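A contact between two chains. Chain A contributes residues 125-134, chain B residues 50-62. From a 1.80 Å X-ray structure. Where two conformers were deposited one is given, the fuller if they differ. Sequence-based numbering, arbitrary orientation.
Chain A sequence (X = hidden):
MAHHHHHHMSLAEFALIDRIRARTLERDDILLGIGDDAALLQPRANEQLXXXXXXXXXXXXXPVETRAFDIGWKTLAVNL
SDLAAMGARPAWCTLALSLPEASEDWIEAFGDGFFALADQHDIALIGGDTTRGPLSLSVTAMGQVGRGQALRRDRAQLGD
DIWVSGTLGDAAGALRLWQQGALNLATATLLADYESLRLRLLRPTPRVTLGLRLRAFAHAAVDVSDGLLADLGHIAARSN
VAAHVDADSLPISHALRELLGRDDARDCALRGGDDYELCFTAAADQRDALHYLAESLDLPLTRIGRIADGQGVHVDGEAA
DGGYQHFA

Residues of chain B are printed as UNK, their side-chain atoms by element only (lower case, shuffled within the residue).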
# COMPACT_ATOMS: atom_id res chain seq x y z
N LEU A 125 -10.61 1.23 6.87
CA LEU A 125 -9.73 2.09 6.09
C LEU A 125 -9.16 3.16 7.02
O LEU A 125 -9.92 3.92 7.62
CB LEU A 125 -10.50 2.72 4.93
CG LEU A 125 -9.76 3.69 4.01
CD1 LEU A 125 -8.54 3.04 3.32
CD2 LEU A 125 -10.73 4.20 2.94
N ILE A 126 -7.83 3.24 7.15
CA ILE A 126 -7.25 4.18 8.11
C ILE A 126 -6.29 5.18 7.48
O ILE A 126 -5.73 6.01 8.20
CB ILE A 126 -6.57 3.45 9.30
CG1 ILE A 126 -5.62 2.33 8.84
CG2 ILE A 126 -7.66 2.90 10.26
CD1 ILE A 126 -4.31 2.81 8.26
N GLY A 127 -6.05 5.10 6.18
CA GLY A 127 -5.16 6.06 5.54
C GLY A 127 -5.00 5.74 4.07
O GLY A 127 -5.64 4.84 3.53
N GLY A 128 -4.11 6.48 3.44
CA GLY A 128 -3.75 6.19 2.06
C GLY A 128 -3.39 7.47 1.31
O GLY A 128 -2.96 8.45 1.91
N ASP A 129 -3.62 7.44 -0.01
CA ASP A 129 -3.23 8.52 -0.91
C ASP A 129 -4.29 8.68 -1.99
O ASP A 129 -4.93 7.71 -2.39
CB ASP A 129 -1.86 8.22 -1.55
CG ASP A 129 -1.24 9.43 -2.21
OD1 ASP A 129 -1.69 10.56 -1.93
OD2 ASP A 129 -0.28 9.23 -3.00
N THR A 130 -4.49 9.91 -2.46
CA THR A 130 -5.20 10.16 -3.71
C THR A 130 -4.31 11.07 -4.55
O THR A 130 -3.91 12.13 -4.08
CB THR A 130 -6.57 10.83 -3.49
OG1 THR A 130 -7.38 10.01 -2.64
CG2 THR A 130 -7.27 11.00 -4.82
N THR A 131 -3.98 10.65 -5.78
CA THR A 131 -3.08 11.46 -6.58
C THR A 131 -3.41 11.24 -8.05
O THR A 131 -4.29 10.46 -8.40
CB THR A 131 -1.62 11.15 -6.21
OG1 THR A 131 -0.76 12.18 -6.71
CG2 THR A 131 -1.20 9.78 -6.76
N ARG A 132 -2.73 11.99 -8.91
CA ARG A 132 -3.05 11.97 -10.34
C ARG A 132 -2.29 10.86 -11.05
O ARG A 132 -1.11 10.61 -10.76
CB ARG A 132 -2.71 13.31 -10.99
CG ARG A 132 -3.03 13.35 -12.48
CD ARG A 132 -3.01 14.77 -13.02
NE ARG A 132 -1.67 15.33 -13.09
CZ ARG A 132 -0.87 15.21 -14.15
NH1 ARG A 132 -1.27 14.53 -15.22
NH2 ARG A 132 0.33 15.76 -14.14
N GLY A 133 -2.96 10.21 -11.99
CA GLY A 133 -2.33 9.22 -12.81
C GLY A 133 -3.36 8.34 -13.49
O GLY A 133 -4.56 8.43 -13.22
N PRO A 134 -2.90 7.49 -14.41
CA PRO A 134 -3.78 6.44 -14.95
C PRO A 134 -4.47 5.69 -13.82
O PRO A 134 -3.89 5.44 -12.77
CB PRO A 134 -2.80 5.54 -15.72
CG PRO A 134 -1.68 6.40 -16.05
CD PRO A 134 -1.56 7.47 -15.00
N UNK B 50 1.70 3.71 13.08
CA UNK B 50 1.17 4.70 12.16
C UNK B 50 1.58 4.27 10.76
O UNK B 50 2.64 3.68 10.55
c UNK B 50 1.66 6.14 12.43
c UNK B 50 3.15 6.22 12.36
c UNK B 50 1.20 6.58 13.76
N UNK B 51 0.71 4.56 9.80
CA UNK B 51 0.86 4.01 8.47
C UNK B 51 0.71 5.14 7.47
O UNK B 51 -0.20 5.97 7.60
c UNK B 51 -0.10 1.82 9.25
c UNK B 51 -0.19 2.91 8.19
c UNK B 51 0.03 2.33 6.83
N UNK B 52 1.60 5.17 6.48
CA UNK B 52 1.58 6.15 5.41
C UNK B 52 1.56 5.43 4.08
O UNK B 52 2.05 4.31 3.97
c UNK B 52 2.80 7.09 5.45
o UNK B 52 3.98 6.34 5.14
c UNK B 52 2.95 7.72 6.80
N UNK B 53 1.00 6.08 3.06
CA UNK B 53 0.97 5.46 1.75
C UNK B 53 1.04 6.56 0.71
O UNK B 53 0.38 7.58 0.85
c UNK B 53 -0.29 4.62 1.52
N UNK B 54 1.84 6.32 -0.33
CA UNK B 54 2.03 7.28 -1.41
C UNK B 54 2.21 6.50 -2.70
O UNK B 54 2.80 5.43 -2.69
o UNK B 54 2.53 10.13 -0.02
c UNK B 54 3.14 9.04 0.07
c UNK B 54 3.27 8.16 -1.16
o UNK B 54 3.65 8.62 1.14
N UNK B 55 1.68 7.04 -3.79
CA UNK B 55 1.91 6.44 -5.10
C UNK B 55 2.67 7.44 -5.95
O UNK B 55 2.33 8.62 -5.96
c UNK B 55 0.85 5.60 -7.21
o UNK B 55 -0.04 5.01 -5.05
c UNK B 55 0.59 6.06 -5.78
N UNK B 56 3.72 6.98 -6.62
CA UNK B 56 4.42 7.79 -7.61
C UNK B 56 4.14 7.21 -8.98
O UNK B 56 4.36 6.01 -9.21
c UNK B 56 5.83 8.62 -4.92
c UNK B 56 6.39 8.88 -6.30
c UNK B 56 7.90 8.94 -6.25
c UNK B 56 5.93 7.84 -7.34
N UNK B 57 3.63 8.04 -9.88
CA UNK B 57 3.27 7.65 -11.23
C UNK B 57 4.22 8.29 -12.24
O UNK B 57 4.52 9.48 -12.14
n UNK B 57 -0.13 7.99 -10.13
o UNK B 57 1.02 6.10 -10.54
c UNK B 57 0.86 7.30 -10.70
c UNK B 57 1.84 8.06 -11.54
N UNK B 58 4.64 7.48 -13.22
CA UNK B 58 5.54 7.92 -14.27
C UNK B 58 4.96 9.10 -15.04
O UNK B 58 3.78 9.10 -15.43
c UNK B 58 5.84 6.76 -15.23
o UNK B 58 6.67 7.16 -16.31
N UNK B 59 5.78 10.13 -15.24
CA UNK B 59 5.34 11.34 -15.90
C UNK B 59 4.62 12.33 -15.01
O UNK B 59 4.49 13.50 -15.39
N UNK B 60 4.16 11.90 -13.83
CA UNK B 60 3.43 12.74 -12.89
C UNK B 60 4.36 13.14 -11.76
O UNK B 60 4.72 14.32 -11.60
c UNK B 60 2.18 12.03 -12.35
c UNK B 60 1.26 11.65 -13.50
c UNK B 60 1.41 12.95 -11.36
N UNK B 61 4.79 12.16 -10.96
CA UNK B 61 5.62 12.44 -9.81
C UNK B 61 7.11 12.37 -10.14
O UNK B 61 7.93 12.75 -9.30
c UNK B 61 3.83 11.50 -8.30
c UNK B 61 3.16 12.24 -7.38
c UNK B 61 1.69 10.99 -8.42
n UNK B 61 2.88 10.73 -8.93
c UNK B 61 5.28 11.47 -8.67
n UNK B 61 1.83 11.89 -7.47
N UNK B 62 7.45 11.89 -11.33
CA UNK B 62 8.85 11.87 -11.76
C UNK B 62 8.85 11.91 -13.28
O UNK B 62 7.98 11.29 -13.91
c UNK B 62 9.63 10.65 -11.25
c UNK B 62 8.83 7.37 -13.04
c UNK B 62 8.11 8.70 -10.71
c UNK B 62 9.01 9.30 -11.59
c UNK B 62 7.93 6.78 -12.17
c UNK B 62 7.55 7.45 -11.01
c UNK B 62 9.37 8.62 -12.74
O HOH W 1 -0.30 8.65 3.60
O HOH W 2 -1.26 4.88 -12.44

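Position 50 carries three side-chain carbons, one bearing the other two; branching at CB with no heteroatom identifies valine. The CB of Val B50, the nearest atom of its side chain to the stretch, is 8.0 Å from Ile A126 CD1, too far for contact. Position 51 has the same forked three-carbon pattern, but its CA-to-CB bond points toward chain A, and its CB lies 4.1 Å from Ile A126 CD1, an apolar contact. It is again valine, Val B51.

Position 52 has a CB carrying one oxygen and one carbon, the signature of threonine. Thr B52 points away, as alternation along a strand predicts. Position 53 has a lone carbon, hence alanine. The CB of Ala B53 points toward chain A, and the small side chain accompanies a close backbone approach: its CA is 4.8 Å from the CA of Gly A128.

Position 54 has two carbons, the second carrying two oxygens. An amide with one nitrogen is excluded by the elements, so this is aspartate. The side chain of Asp B54 points away overall, although its CB comes within 4.1 Å of Asp A129 OD2. Position 55 shows a CB bearing one oxygen and one carbon, again threonine. The backbone N of Thr B55 donates to Asp A129 OD2 at 3.0 Å, with an N-H...acceptor angle of 161°, while its CA-to-CB bond points sideways and its CB lies 4.2 Å from Thr A131 CG2.

Position 56 has four carbons forked at the second, which is leucine rather than isoleucine; Leu B56 points away. Position 57 has two carbons, the second carrying one oxygen and one nitrogen: asparagine. Its ND2 donates to Arg A132 O at 2.9 Å and 156°. A CB built on Gly A133 would fall 2.3 Å from Asn B57 ND2, a clash, so the absence of a side chain there leaves room for the amide.

Position 58 has one carbon then one oxygen, serine, and Ser B58 barely touches chain A. Position 59 has no side-chain atoms and is glycine; its phi/psi of 82/-16° would jam a CB against the preceding carbonyl.

Position 60 is a third forked three-carbon side chain, valine. Val B60 CG1 lies 3.5 Å from Arg A132 O and also sits over one face of that arginine's guanidinium, 4.1 Å from Arg A132 NH2. Position 61 has one carbon followed by a five-membered ring of three carbons and two nitrogens, histidine. His B61 NE2 donates to Thr A131 OG1 at 2.7 Å and 141°, the hydroxyl lying at the ring edge, while its ND1 accepts from Asn B57 N at 2.9 Å. Position 62 has one carbon and a six-carbon ring, phenylalanine; Phe B62 is out of reach.

The two strands run nearly parallel, 17° apart with axes 5.1 Å at closest approach, yet no direct backbone-to-backbone hydrogen bond joins them. Instead, three bonds, each using at least one side chain, span the contact, and water 1 links Ala B53 N (2.9 Å) to Gly A128 O (3.2 Å).

Chain B (50-62) VVTADTLNSGVHF
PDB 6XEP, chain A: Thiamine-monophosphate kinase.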